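Thiamine-monophosphate kinase (Stenotrophomonas maltophilia, PDB 6XEP) probably catalyses the ATP-dependent phosphorylation of thiamine monophosphate to thiamine diphosphate, the active form of vitamin B1. Local coordinates at residues G173-R176 against L177-Q180; V60-P63 against V64-A68; T281-A284 against D285-D288; A15-D18 against R19-R23. All coordinates share one frame; numbering follows the deposited sequence. Where two conformers were deposited one is given.

Interaction 1: residues G173-R176 against L177-Q180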
ATOM      1  N   GLY A 173       0.524  -7.017 -28.135  1.00 14.74           N
ATOM      2  CA  GLY A 173       1.341  -7.158 -29.334  1.00 13.20           C
ATOM      3  C   GLY A 173       2.822  -7.001 -29.059  1.00 14.56           C
ATOM      4  O   GLY A 173       3.641  -7.795 -29.530  1.00 15.60           O
ATOM      5  N   ALA A 174       3.196  -5.958 -28.305  1.00 14.93           N
ATOM      6  CA  ALA A 174       4.598  -5.808 -27.922  1.00 13.31           C
ATOM      7  C   ALA A 174       5.092  -7.025 -27.145  1.00 14.31           C
ATOM      8  O   ALA A 174       6.212  -7.499 -27.371  1.00 16.18           O
ATOM      9  CB  ALA A 174       4.792  -4.539 -27.089  1.00 12.29           C
ATOM     10  N   LEU A 175       4.280  -7.528 -26.205  1.00 14.22           N
ATOM     11  CA  LEU A 175       4.679  -8.702 -25.428  1.00 17.54           C
ATOM     12  C   LEU A 175       4.910  -9.906 -26.334  1.00 21.36           C
ATOM     13  O   LEU A 175       5.901 -10.633 -26.180  1.00 18.93           O
ATOM     14  CB  LEU A 175       3.618  -9.021 -24.370  1.00 16.08           C
ATOM     15  CG  LEU A 175       4.013  -9.997 -23.250  1.00 18.08           C
ATOM     16  CD1 LEU A 175       5.126  -9.390 -22.387  1.00 21.07           C
ATOM     17  CD2 LEU A 175       2.814 -10.392 -22.390  1.00 21.32           C
ATOM     18  N   ARG A 176       4.020 -10.118 -27.307  1.00 20.45           N
ATOM     19  CA  ARG A 176       4.192 -11.234 -28.236  1.00 21.25           C
ATOM     20  C   ARG A 176       5.466 -11.082 -29.059  1.00 20.86           C
ATOM     21  O   ARG A 176       6.223 -12.046 -29.240  1.00 20.40           O
ATOM     22  CB  ARG A 176       2.977 -11.340 -29.159  1.00 24.04           C
ATOM     23  CG  ARG A 176       1.804 -12.121 -28.615  1.00 33.19           C
ATOM     24  CD  ARG A 176       0.645 -11.959 -29.576  1.00 40.45           C
ATOM     25  NE  ARG A 176      -0.550 -12.697 -29.196  1.00 38.68           N
ATOM     26  CZ  ARG A 176      -1.045 -13.700 -29.908  1.00 38.14           C
ATOM     27  NH1 ARG A 176      -0.434 -14.080 -31.022  1.00 44.56           N
ATOM     28  NH2 ARG A 176      -2.145 -14.322 -29.506  1.00 49.89           N
ATOM     29  N   LEU A 177       5.692  -9.892 -29.620  1.00 18.11           N
ATOM     30  CA  LEU A 177       6.922  -9.672 -30.378  1.00 19.49           C
ATOM     31  C   LEU A 177       8.150  -9.897 -29.508  1.00 20.29           C
ATOM     32  O   LEU A 177       9.129 -10.510 -29.950  1.00 20.56           O
ATOM     33  CB  LEU A 177       6.939  -8.264 -30.975  1.00 21.38           C
ATOM     34  CG  LEU A 177       5.878  -8.030 -32.048  1.00 20.71           C
ATOM     35  CD1 LEU A 177       5.778  -6.539 -32.335  1.00 22.03           C
ATOM     36  CD2 LEU A 177       6.213  -8.793 -33.319  1.00 23.10           C
ATOM     37  N   TRP A 178       8.101  -9.441 -28.259  1.00 18.24           N
ATOM     38  CA  TRP A 178       9.217  -9.681 -27.348  1.00 23.79           C
ATOM     39  C   TRP A 178       9.429 -11.178 -27.107  1.00 21.29           C
ATOM     40  O   TRP A 178      10.565 -11.663 -27.149  1.00 22.46           O
ATOM     41  CB  TRP A 178       8.972  -8.928 -26.041  1.00 18.63           C
ATOM     42  CG  TRP A 178       9.905  -9.268 -24.919  1.00 19.39           C
ATOM     43  CD1 TRP A 178      11.198  -8.853 -24.762  1.00 23.33           C
ATOM     44  CD2 TRP A 178       9.594 -10.062 -23.774  1.00 20.33           C
ATOM     45  NE1 TRP A 178      11.715  -9.368 -23.589  1.00 24.70           N
ATOM     46  CE2 TRP A 178      10.746 -10.113 -22.970  1.00 20.59           C
ATOM     47  CE3 TRP A 178       8.459 -10.760 -23.366  1.00 16.02           C
ATOM     48  CZ2 TRP A 178      10.785 -10.829 -21.768  1.00 20.18           C
ATOM     49  CZ3 TRP A 178       8.492 -11.454 -22.166  1.00 20.50           C
ATOM     50  CH2 TRP A 178       9.649 -11.485 -21.385  1.00 20.80           C
ATOM     51  N   GLN A 179       8.346 -11.932 -26.901  1.00 22.21           N
ATOM     52  CA  GLN A 179       8.473 -13.371 -26.668  1.00 23.00           C
ATOM     53  C   GLN A 179       9.000 -14.107 -27.898  1.00 25.66           C
ATOM     54  O   GLN A 179       9.723 -15.105 -27.770  1.00 21.32           O
ATOM     55  CB  GLN A 179       7.123 -13.950 -26.254  1.00 24.28           C
ATOM     56  CG  GLN A 179       6.626 -13.442 -24.913  1.00 27.44           C
ATOM     57  CD  GLN A 179       5.132 -13.666 -24.705  1.00 34.61           C
ATOM     58  OE1 GLN A 179       4.383 -13.904 -25.653  1.00 32.56           O
ATOM     59  NE2 GLN A 179       4.693 -13.583 -23.452  1.00 31.48           N
ATOM     60  N   GLN A 180       8.649 -13.635 -29.087  1.00 19.49           N
ATOM     61  CA  GLN A 180       9.138 -14.226 -30.320  1.00 25.71           C
ATOM     62  C   GLN A 180      10.559 -13.809 -30.635  1.00 27.02           C
ATOM     63  O   GLN A 180      11.125 -14.301 -31.621  1.00 28.74           O
ATOM     64  CB  GLN A 180       8.222 -13.846 -31.479  1.00 23.42           C
ATOM     65  CG  GLN A 180       6.802 -14.300 -31.271  1.00 23.07           C
ATOM     66  CD  GLN A 180       5.850 -13.724 -32.295  1.00 34.35           C
ATOM     67  OE1 GLN A 180       6.245 -12.954 -33.175  1.00 34.32           O
ATOM     68  NE2 GLN A 180       4.584 -14.106 -32.194  1.00 43.67           N
TER
HETATM   69  O   HOH W   1       2.101 -13.584 -32.448  1.00 39.88           O
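Leu-175 and Trp-178 lie side by side near the C-terminal end of the alpha-helix 170-179, pointing the same way, and Leu-175 CD1 touches Trp-178 CE3 at 3.7 Å. The ring meets this methyl obliquely. Both side chains share one first torsion, CG opposite the backbone N (chi1 -166° for Leu-175), which sends them off the same flank of the helix one turn apart. The amide of Gln-179 also packs against the branch point of Leu-175, with Gln-179 NE2 3.7 Å from Leu-175 CG. Beneath these contacts runs the i to i+4 ladder: Leu-177 N donates to Gly-173 O at 2.9 Å with an N-H...O angle of 173°. The bonds from Trp-178 N to Ala-174 O, Gln-179 N to Leu-175 O and Gln-180 N to Arg-176 O keep that length but bend progressively, to 152° at Gln-180.

Further out, the helix is fixed on several sides. Ala-174 and Leu-177 pack on Leu-197 of helix 192-202, the indole NE1 is hydrogen-bonded to Glu-65, and the guanidinium of Arg-176 forms a salt bridge with Asp-267. A water also sits beside this guanidinium. Its approach to Gln-180 NE2, at 2.5 Å, is weak and doubtful as a bridge, but at the guanidinium edge, in plane, it accepts firmly from Arg-176 NH1 at 3.0 Å.

Interaction 2: residues V60-P63 against V64-A68; sequences VHFP and VETRA
Thr-66 folds back over Pro-63, and its side chain can be traced atom by atom. Thr-66 CB sits 3.3 Å from Pro-63 O and also reaches the ring of Phe-62, 3.9 Å from Phe-62 CD1, in an oblique approach. From CB the hydroxyl turns toward the preceding residues: with OG1 beside the backbone N (chi1 -55°), Thr-66 OG1 donates to Pro-63 O at 2.8 Å. The same hydroxyl oxygen, Thr-66 OG1, lies 3.6 Å from Phe-62 CB and 3.5 Å from Pro-63 CD, so it rests against carbon atoms of two consecutive residues while its proton is committed to the carbonyl.

That carbonyl closes a type I beta turn from Pro-63 to Thr-66. Thr-66 N donates to Pro-63 O at 2.9 Å, from 51° above the carbonyl plane, whereas the hydroxyl is tilted only 21° from that plane. Two bonds from one residue thus grip Pro-63 O. The turn belongs to the loop between strand 48-57 and helix 68-85, with Arg-67 as the N-cap residue of that helix.

Within the turn, the bent side chain of Glu-65 brings its OE1 to 3.7 Å from Pro-63 CB, its polar end having Trp-178 as partner. Phe-62 packs on Ile-71 and Leu-56. In neighbouring His-61, predicted to bind substrate, NE2 is hydrogen-bonded to Thr-131 OG1 of the second subunit.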
ATOM      1  N   VAL A  60       7.127 -10.931 -13.413  1.00 15.75           N
ATOM      2  CA  VAL A  60       5.711 -11.290 -13.427  1.00 14.79           C
ATOM      3  C   VAL A  60       4.944 -10.216 -14.183  1.00 15.84           C
ATOM      4  O   VAL A  60       4.396 -10.465 -15.264  1.00 18.56           O
ATOM      5  CB  VAL A  60       5.162 -11.458 -11.999  1.00 12.77           C
ATOM      6  CG1 VAL A  60       3.659 -11.850 -12.036  1.00 16.81           C
ATOM      7  CG2 VAL A  60       5.942 -12.541 -11.265  1.00 16.97           C
ATOM      8  N   HIS A  61       4.913  -9.003 -13.631  1.00 11.25           N
ATOM      9  CA  HIS A  61       4.144  -7.929 -14.233  1.00 13.86           C
ATOM     10  C   HIS A  61       4.969  -7.102 -15.204  1.00 13.82           C
ATOM     11  O   HIS A  61       4.410  -6.258 -15.918  1.00 16.19           O
ATOM     12  CB  HIS A  61       3.552  -7.032 -13.131  1.00 13.85           C
ATOM     13  CG  HIS A  61       2.718  -7.793 -12.146  1.00 12.50           C
ATOM     14  ND1 HIS A  61       3.253  -8.411 -11.038  1.00 13.80           N
ATOM     15  CD2 HIS A  61       1.393  -8.073 -12.128  1.00 17.09           C
ATOM     16  CE1 HIS A  61       2.295  -9.033 -10.375  1.00 16.39           C
ATOM     17  NE2 HIS A  61       1.153  -8.830 -11.008  1.00 16.17           N
ATOM     18  N   PHE A  62       6.284  -7.315 -15.235  1.00 14.03           N
ATOM     19  CA  PHE A  62       7.138  -6.635 -16.200  1.00 16.30           C
ATOM     20  C   PHE A  62       8.352  -7.515 -16.437  1.00 15.13           C
ATOM     21  O   PHE A  62       8.846  -8.153 -15.489  1.00 14.25           O
ATOM     22  CB  PHE A  62       7.573  -5.232 -15.745  1.00 15.70           C
ATOM     23  CG  PHE A  62       8.256  -5.184 -14.384  1.00 15.32           C
ATOM     24  CD1 PHE A  62       9.638  -5.269 -14.278  1.00 17.44           C
ATOM     25  CD2 PHE A  62       7.510  -4.981 -13.228  1.00 15.02           C
ATOM     26  CE1 PHE A  62      10.267  -5.200 -13.035  1.00 16.70           C
ATOM     27  CE2 PHE A  62       8.129  -4.914 -11.979  1.00 16.10           C
ATOM     28  CZ  PHE A  62       9.519  -5.005 -11.888  1.00 15.03           C
ATOM     29  N   PRO A  63       8.819  -7.620 -17.676  1.00 15.14           N
ATOM     30  CA  PRO A  63      10.053  -8.373 -17.931  1.00 13.54           C
ATOM     31  C   PRO A  63      11.211  -7.791 -17.134  1.00 14.99           C
ATOM     32  O   PRO A  63      11.249  -6.597 -16.836  1.00 16.11           O
ATOM     33  CB  PRO A  63      10.264  -8.213 -19.440  1.00 17.69           C
ATOM     34  CG  PRO A  63       8.853  -8.003 -19.982  1.00 16.93           C
ATOM     35  CD  PRO A  63       8.139  -7.195 -18.915  1.00 13.86           C
ATOM     36  N   VAL A  64      12.143  -8.663 -16.746  1.00 16.64           N
ATOM     37  CA  VAL A  64      13.197  -8.227 -15.836  1.00 20.44           C
ATOM     38  C   VAL A  64      14.034  -7.112 -16.452  1.00 17.07           C
ATOM     39  O   VAL A  64      14.511  -6.220 -15.742  1.00 20.88           O
ATOM     40  CB  VAL A  64      14.063  -9.424 -15.409  1.00 21.13           C
ATOM     41  CG1 VAL A  64      15.278  -8.950 -14.626  1.00 25.92           C
ATOM     42  CG2 VAL A  64      13.236 -10.386 -14.554  1.00 24.85           C
ATOM     43  N   GLU A  65      14.165  -7.092 -17.775  1.00 17.13           N
ATOM     44  CA  GLU A  65      14.972  -6.061 -18.401  1.00 17.96           C
ATOM     45  C   GLU A  65      14.257  -4.711 -18.501  1.00 16.96           C
ATOM     46  O   GLU A  65      14.862  -3.767 -19.003  1.00 15.30           O
ATOM     47  CB  GLU A  65      15.408  -6.515 -19.787  1.00 19.90           C
ATOM     48  CG  GLU A  65      14.251  -6.806 -20.699  1.00 23.46           C
ATOM     49  CD  GLU A  65      14.012  -8.298 -20.878  1.00 33.55           C
ATOM     50  OE1 GLU A  65      13.809  -9.049 -19.869  1.00 23.49           O
ATOM     51  OE2 GLU A  65      14.042  -8.708 -22.056  1.00 21.53           O
ATOM     52  N   THR A  66      13.011  -4.591 -18.040  1.00 15.90           N
ATOM     53  CA  THR A  66      12.333  -3.292 -18.053  1.00 16.75           C
ATOM     54  C   THR A  66      13.167  -2.263 -17.293  1.00 16.94           C
ATOM     55  O   THR A  66      13.660  -2.532 -16.193  1.00 13.79           O
ATOM     56  CB  THR A  66      10.932  -3.384 -17.437  1.00 14.81           C
ATOM     57  OG1 THR A  66      10.157  -4.400 -18.104  1.00 13.67           O
ATOM     58  CG2 THR A  66      10.203  -2.021 -17.579  1.00 13.16           C
ATOM     59  N   ARG A  67      13.343  -1.086 -17.891  1.00 14.45           N
ATOM     60  CA  ARG A  67      14.170  -0.053 -17.268  1.00 14.30           C
ATOM     61  C   ARG A  67      13.447   0.617 -16.104  1.00 14.13           C
ATOM     62  O   ARG A  67      12.218   0.655 -16.038  1.00 13.03           O
ATOM     63  CB  ARG A  67      14.569   1.003 -18.301  1.00 13.16           C
ATOM     64  CG  ARG A  67      15.467   0.470 -19.421  1.00 16.63           C
ATOM     65  CD  ARG A  67      16.840   0.139 -18.939  1.00 17.46           C
ATOM     66  NE  ARG A  67      17.558   1.345 -18.530  1.00 21.08           N
ATOM     67  CZ  ARG A  67      18.215   2.140 -19.366  1.00 21.94           C
ATOM     68  NH1 ARG A  67      18.250   1.863 -20.667  1.00 21.31           N
ATOM     69  NH2 ARG A  67      18.837   3.214 -18.901  1.00 18.90           N
ATOM     70  N   ALA A  68      14.238   1.168 -15.176  1.00 13.55           N
ATOM     71  CA  ALA A  68      13.692   1.779 -13.960  1.00 12.68           C
ATOM     72  C   ALA A  68      12.621   2.833 -14.253  1.00 12.52           C
ATOM     73  O   ALA A  68      11.575   2.867 -13.595  1.00 12.19           O
ATOM     74  CB  ALA A  68      14.841   2.392 -13.148  1.00 13.78           C
TER

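Interaction 3: residues T281-A284 against D285-D288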
ATOM      1  N   THR A 281     -20.370   2.152 -21.008  1.00 12.00           N
ATOM      2  CA  THR A 281     -21.633   2.102 -21.718  1.00 11.81           C
ATOM      3  C   THR A 281     -22.351   3.430 -21.516  1.00 17.07           C
ATOM      4  O   THR A 281     -22.161   4.105 -20.492  1.00 17.30           O
ATOM      5  CB  THR A 281     -22.513   0.914 -21.253  1.00 15.38           C
ATOM      6  OG1 THR A 281     -23.265   1.267 -20.082  1.00 15.18           O
ATOM      7  CG2 THR A 281     -21.665  -0.334 -20.977  1.00 17.74           C
ATOM      8  N   ALA A 282     -23.136   3.813 -22.523  1.00 16.07           N
ATOM      9  CA  ALA A 282     -23.848   5.082 -22.534  1.00 13.89           C
ATOM     10  C   ALA A 282     -25.136   4.932 -23.332  1.00 15.54           C
ATOM     11  O   ALA A 282     -25.217   4.128 -24.266  1.00 16.99           O
ATOM     12  CB  ALA A 282     -23.001   6.214 -23.147  1.00 15.59           C
ATOM     13  N   ALA A 283     -26.140   5.721 -22.963  1.00 18.09           N
ATOM     14  CA  ALA A 283     -27.374   5.756 -23.737  1.00 19.01           C
ATOM     15  C   ALA A 283     -27.071   6.101 -25.192  1.00 19.85           C
ATOM     16  O   ALA A 283     -26.159   6.877 -25.486  1.00 17.68           O
ATOM     17  CB  ALA A 283     -28.344   6.779 -23.136  1.00 22.06           C
ATOM     18  N   ALA A 284     -27.869   5.528 -26.111  1.00 21.29           N
ATOM     19  CA  ALA A 284     -27.623   5.740 -27.542  1.00 23.98           C
ATOM     20  C   ALA A 284     -27.697   7.210 -27.937  1.00 24.34           C
ATOM     21  O   ALA A 284     -27.077   7.620 -28.931  1.00 22.38           O
ATOM     22  CB  ALA A 284     -28.613   4.929 -28.378  1.00 22.39           C
ATOM     23  N   ASP A 285     -28.452   8.022 -27.198  1.00 21.29           N
ATOM     24  CA  ASP A 285     -28.565   9.424 -27.570  1.00 22.61           C
ATOM     25  C   ASP A 285     -27.368  10.262 -27.124  1.00 22.34           C
ATOM     26  O   ASP A 285     -27.366  11.477 -27.362  1.00 24.19           O
ATOM     27  CB  ASP A 285     -29.889  10.008 -27.042  1.00 25.54           C
ATOM     28  CG  ASP A 285     -29.962  10.085 -25.523  1.00 28.43           C
ATOM     29  OD1 ASP A 285     -30.976  10.600 -25.008  1.00 33.90           O
ATOM     30  OD2 ASP A 285     -29.028   9.659 -24.838  1.00 26.35           O
ATOM     31  N   GLN A 286     -26.344   9.646 -26.533  1.00 22.17           N
ATOM     32  CA  GLN A 286     -25.099  10.323 -26.197  1.00 18.74           C
ATOM     33  C   GLN A 286     -24.058  10.262 -27.320  1.00 22.87           C
ATOM     34  O   GLN A 286     -22.924  10.694 -27.107  1.00 18.01           O
ATOM     35  CB  GLN A 286     -24.492   9.733 -24.919  1.00 20.09           C
ATOM     36  CG  GLN A 286     -25.366   9.893 -23.684  1.00 23.17           C
ATOM     37  CD  GLN A 286     -25.694  11.332 -23.399  1.00 27.37           C
ATOM     38  OE1 GLN A 286     -24.802  12.155 -23.194  1.00 35.11           O
ATOM     39  NE2 GLN A 286     -26.983  11.660 -23.407  1.00 32.28           N
ATOM     40  N   ARG A 287     -24.410   9.746 -28.506  1.00 22.17           N
ATOM     41  CA  ARG A 287     -23.384   9.519 -29.523  1.00 21.44           C
ATOM     42  C   ARG A 287     -22.734  10.822 -29.951  1.00 19.21           C
ATOM     43  O   ARG A 287     -21.500  10.919 -29.995  1.00 20.82           O
ATOM     44  CB  ARG A 287     -23.971   8.799 -30.734  1.00 23.88           C
ATOM     45  CG  ARG A 287     -24.094   7.309 -30.515  1.00 18.56           C
ATOM     46  CD  ARG A 287     -24.770   6.656 -31.690  1.00 21.20           C
ATOM     47  NE  ARG A 287     -25.149   5.282 -31.388  1.00 20.13           N
ATOM     48  CZ  ARG A 287     -25.698   4.463 -32.276  1.00 26.20           C
ATOM     49  NH1 ARG A 287     -25.910   4.884 -33.532  1.00 21.21           N
ATOM     50  NH2 ARG A 287     -26.023   3.228 -31.909  1.00 28.20           N
ATOM     51  N   ASP A 288     -23.551  11.827 -30.292  1.00 20.53           N
ATOM     52  CA  ASP A 288     -23.031  13.127 -30.700  1.00 21.69           C
ATOM     53  C   ASP A 288     -22.127  13.709 -29.621  1.00 25.47           C
ATOM     54  O   ASP A 288     -21.034  14.206 -29.913  1.00 23.68           O
ATOM     55  CB  ASP A 288     -24.182  14.095 -30.996  1.00 23.44           C
ATOM     56  CG  ASP A 288     -24.980  13.704 -32.222  1.00 31.33           C
ATOM     57  OD1 ASP A 288     -24.563  12.766 -32.936  1.00 28.26           O
ATOM     58  OD2 ASP A 288     -26.021  14.344 -32.472  1.00 29.66           O
TER
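Ala-283 and Gln-286 form the tight side of this contact. Gln-286 N donates to Ala-283 O at 3.0 Å with an N-H...O angle of 162°, approaching from 48° above the carbonyl plane. The side chain of Gln-286 closes on the same oxygen, with Gln-286 CB 3.4 Å from Ala-283 O. On the strand side, the methyl Ala-282 CB approaches Gln-286 CB at 4.2 Å, and Gln-286 also packs on Phe-217.

The bond spans the junction at which strand 277-282, a member of the six-stranded mixed sheet of the PurM-like C-terminal domain, passes through a short 3-10 turn into helix 287-297. Gln-286 is the N-cap residue of that helix.

Toward the solvent the contacts thin out. Asp-285 is exposed, and its CG stands between the backbone N and the carbonyl carbon (chi1 67°), which folds the carboxylate back over the turn until Asp-285 OD2 lies 3.4 Å from Ala-283 CB. Gln-286, bent at its second torsion, turns its amide to the same oxygen: Gln-286 NE2 donates to Asp-285 OD2 at 3.2 Å, meeting it from above the carboxylate plane. The next turn is looser still, since Arg-287 N makes a weak bond of 3.4 Å to Ala-284 O. The extended chain of Arg-287 passes this carbonyl with Arg-287 CG 3.4 Å from Ala-284 O, and its NE continues to a salt bridge with Asp-161 at the start of strand 161-165.

Interaction 4: residues A15-D18 against R19-R23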
ATOM      1  N   ALA A  15      15.008   8.094  -0.632  1.00 30.70           N
ATOM      2  CA  ALA A  15      15.914   8.733  -1.582  1.00 34.01           C
ATOM      3  C   ALA A  15      15.204   9.838  -2.358  1.00 26.86           C
ATOM      4  O   ALA A  15      15.844  10.807  -2.779  1.00 32.67           O
ATOM      5  CB  ALA A  15      16.491   7.695  -2.545  1.00 39.72           C
ATOM      6  N   LEU A  16      13.885   9.722  -2.519  1.00 24.52           N
ATOM      7  CA  LEU A  16      13.082  10.656  -3.296  1.00 20.15           C
ATOM      8  C   LEU A  16      12.541  11.821  -2.466  1.00 22.37           C
ATOM      9  O   LEU A  16      11.703  12.581  -2.963  1.00 18.82           O
ATOM     10  CB  LEU A  16      11.911   9.912  -3.951  1.00 21.99           C
ATOM     11  CG  LEU A  16      12.269   8.703  -4.816  1.00 22.12           C
ATOM     12  CD1 LEU A  16      11.011   8.040  -5.382  1.00 20.28           C
ATOM     13  CD2 LEU A  16      13.206   9.147  -5.928  1.00 21.80           C
ATOM     14  N   ILE A  17      12.993  11.984  -1.221  1.00 21.56           N
ATOM     15  CA  ILE A  17      12.299  12.895  -0.311  1.00 21.23           C
ATOM     16  C   ILE A  17      12.340  14.336  -0.821  1.00 19.59           C
ATOM     17  O   ILE A  17      11.379  15.097  -0.641  1.00 17.26           O
ATOM     18  CB  ILE A  17      12.875  12.785   1.114  1.00 25.23           C
ATOM     19  CG1 ILE A  17      12.017  13.617   2.066  1.00 19.84           C
ATOM     20  CG2 ILE A  17      14.293  13.238   1.150  1.00 24.12           C
ATOM     21  CD1 ILE A  17      10.601  13.118   2.138  1.00 23.56           C
ATOM     22  N   ASP A  18      13.439  14.749  -1.459  1.00 19.91           N
ATOM     23  CA  ASP A  18      13.498  16.133  -1.926  1.00 23.62           C
ATOM     24  C   ASP A  18      12.433  16.393  -2.984  1.00 18.91           C
ATOM     25  O   ASP A  18      11.728  17.408  -2.948  1.00 17.60           O
ATOM     26  CB  ASP A  18      14.889  16.460  -2.472  1.00 27.44           C
ATOM     27  CG  ASP A  18      15.947  16.473  -1.387  1.00 42.14           C
ATOM     28  OD1 ASP A  18      15.620  16.854  -0.236  1.00 35.80           O
ATOM     29  OD2 ASP A  18      17.106  16.099  -1.676  1.00 39.67           O
ATOM     30  N   ARG A  19      12.302  15.486  -3.944  1.00 14.92           N
ATOM     31  CA  ARG A  19      11.261  15.659  -4.948  0.53 18.41           C
ATOM     32  C   ARG A  19       9.870  15.484  -4.346  1.00 15.99           C
ATOM     33  O   ARG A  19       8.929  16.165  -4.773  1.00 16.20           O
ATOM     34  CB  ARG A  19      11.503  14.706  -6.118  0.53 17.82           C
ATOM     35  CG  ARG A  19      12.720  15.122  -6.963  0.53 18.41           C
ATOM     36  CD  ARG A  19      12.738  14.386  -8.300  0.53 19.76           C
ATOM     37  NE  ARG A  19      13.300  13.044  -8.190  0.53 17.08           N
ATOM     38  CZ  ARG A  19      13.370  12.183  -9.204  0.53 17.61           C
ATOM     39  NH1 ARG A  19      13.893  10.978  -9.024  0.53 19.67           N
ATOM     40  NH2 ARG A  19      12.913  12.525 -10.404  0.53 14.45           N
ATOM     41  N   ILE A  20       9.719  14.615  -3.338  1.00 13.13           N
ATOM     42  CA  ILE A  20       8.437  14.516  -2.641  1.00 14.16           C
ATOM     43  C   ILE A  20       8.060  15.859  -2.027  1.00 13.69           C
ATOM     44  O   ILE A  20       6.955  16.371  -2.238  1.00 17.87           O
ATOM     45  CB  ILE A  20       8.483  13.414  -1.570  1.00 12.73           C
ATOM     46  CG1 ILE A  20       8.462  12.031  -2.232  1.00 14.99           C
ATOM     47  CG2 ILE A  20       7.274  13.548  -0.595  1.00 17.56           C
ATOM     48  CD1 ILE A  20       8.855  10.930  -1.297  1.00 20.79           C
ATOM     49  N   ARG A  21       8.975  16.450  -1.251  1.00 20.03           N
ATOM     50  CA  ARG A  21       8.660  17.700  -0.565  1.00 16.71           C
ATOM     51  C   ARG A  21       8.406  18.833  -1.550  1.00 23.44           C
ATOM     52  O   ARG A  21       7.559  19.696  -1.302  1.00 24.19           O
ATOM     53  CB  ARG A  21       9.787  18.096   0.390  1.00 16.50           C
ATOM     54  CG  ARG A  21       9.941  17.203   1.604  1.00 19.81           C
ATOM     55  CD  ARG A  21      11.115  17.697   2.456  1.00 27.87           C
ATOM     56  NE  ARG A  21      11.521  16.704   3.446  1.00 33.23           N
ATOM     57  CZ  ARG A  21      12.706  16.699   4.053  1.00 41.33           C
ATOM     58  NH1 ARG A  21      13.611  17.635   3.774  1.00 46.63           N
ATOM     59  NH2 ARG A  21      12.990  15.754   4.939  1.00 44.93           N
ATOM     60  N   ALA A  22       9.140  18.860  -2.667  1.00 17.68           N
ATOM     61  CA  ALA A  22       8.925  19.921  -3.639  1.00 19.30           C
ATOM     62  C   ALA A  22       7.476  19.936  -4.093  1.00 23.88           C
ATOM     63  O   ALA A  22       6.904  21.006  -4.353  1.00 24.60           O
ATOM     64  CB  ALA A  22       9.870  19.729  -4.826  1.00 25.54           C
ATOM     65  N   ARG A  23       6.854  18.766  -4.133  1.00 18.88           N
ATOM     66  CA  ARG A  23       5.476  18.640  -4.577  1.00 20.13           C
ATOM     67  C   ARG A  23       4.464  18.862  -3.454  1.00 27.52           C
ATOM     68  O   ARG A  23       3.406  19.448  -3.701  1.00 29.61           O
ATOM     69  CB  ARG A  23       5.302  17.276  -5.240  1.00 18.85           C
ATOM     70  CG  ARG A  23       6.032  17.229  -6.589  1.00 17.76           C
ATOM     71  CD  ARG A  23       6.412  15.821  -7.039  1.00 20.51           C
ATOM     72  NE  ARG A  23       6.969  15.877  -8.392  1.00 15.83           N
ATOM     73  CZ  ARG A  23       8.211  16.262  -8.685  1.00 20.59           C
ATOM     74  NH1 ARG A  23       9.047  16.618  -7.709  1.00 17.68           N
ATOM     75  NH2 ARG A  23       8.609  16.319  -9.959  1.00 18.67           N
TER
HETATM   76  O   HOH W   2      14.820  13.498  -4.248  1.00 32.30           O
HETATM   77  O   HOH W   3      14.008  18.755   0.844  1.00 43.03           O
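Ile-17 CG1 lies over one face of the Arg-21 guanidinium, 3.4 Å from Arg-21 NE. It arrives there because CG1 stands opposite the backbone N (chi1 -173°), while Arg-21 runs out extended across it. Beneath this pair the backbone acceptors are met in order: Ile-20 N donates to Leu-16 O, Arg-21 N to Ile-17 O at 2.8 Å, and Ala-22 N to Asp-18 O. At the start of the helix, a water donates to Ala-15 O and accepts from Arg-19 N, 3.2 Å from each.

Asp-18 and Arg-21 are linked less directly. Asp-18 OD1 is 4.6 Å from Arg-21 NH1, well out of the guanidinium plane, so only their charges interact; a second water donates to Asp-18 OD1 at 2.7 Å and accepts weakly from Arg-21 NH1. In the conformer described, Arg-19 pairs with Asp-112 and bonds to Glu-108 O. Arg-23 NH1 donates to Arg-19 O at 3.0 Å, which lies in the guanidinium plane, and Arg-23 NE pairs with Asp-119. With these partners and the packing of Leu-16 and Ile-20, helix 17-24, N-capped by Leu-16, is docked on helix 104-120 as plain helix-on-helix packing in the N-terminal AIR synthase-related domain.

How the interactions relate
Interactions 1 and 2 are the one pair that touch: their centres are 14 Å apart, and the hydrogen bond between Trp-178 NE1 and Glu-65 OE2 measures 2.9 Å, while Trp-178 CZ2 packs 3.5 Å from Pro-63 CB. This joins the N-terminal and C-terminal AIR synthase-related domains near the predicted substrate site, since the side chains of Leu-175 and Phe-62 are each about 7 Å from that of Asp-274. Interaction 4 is about 10 Å from interaction 2 at the nearest atoms; its Arg-21 side chain is about 7 Å from that of Asp-37, a predicted magnesium ligand. Interaction 3 is remote from the predicted sites, with its centre about 44 Å from that of interaction 4.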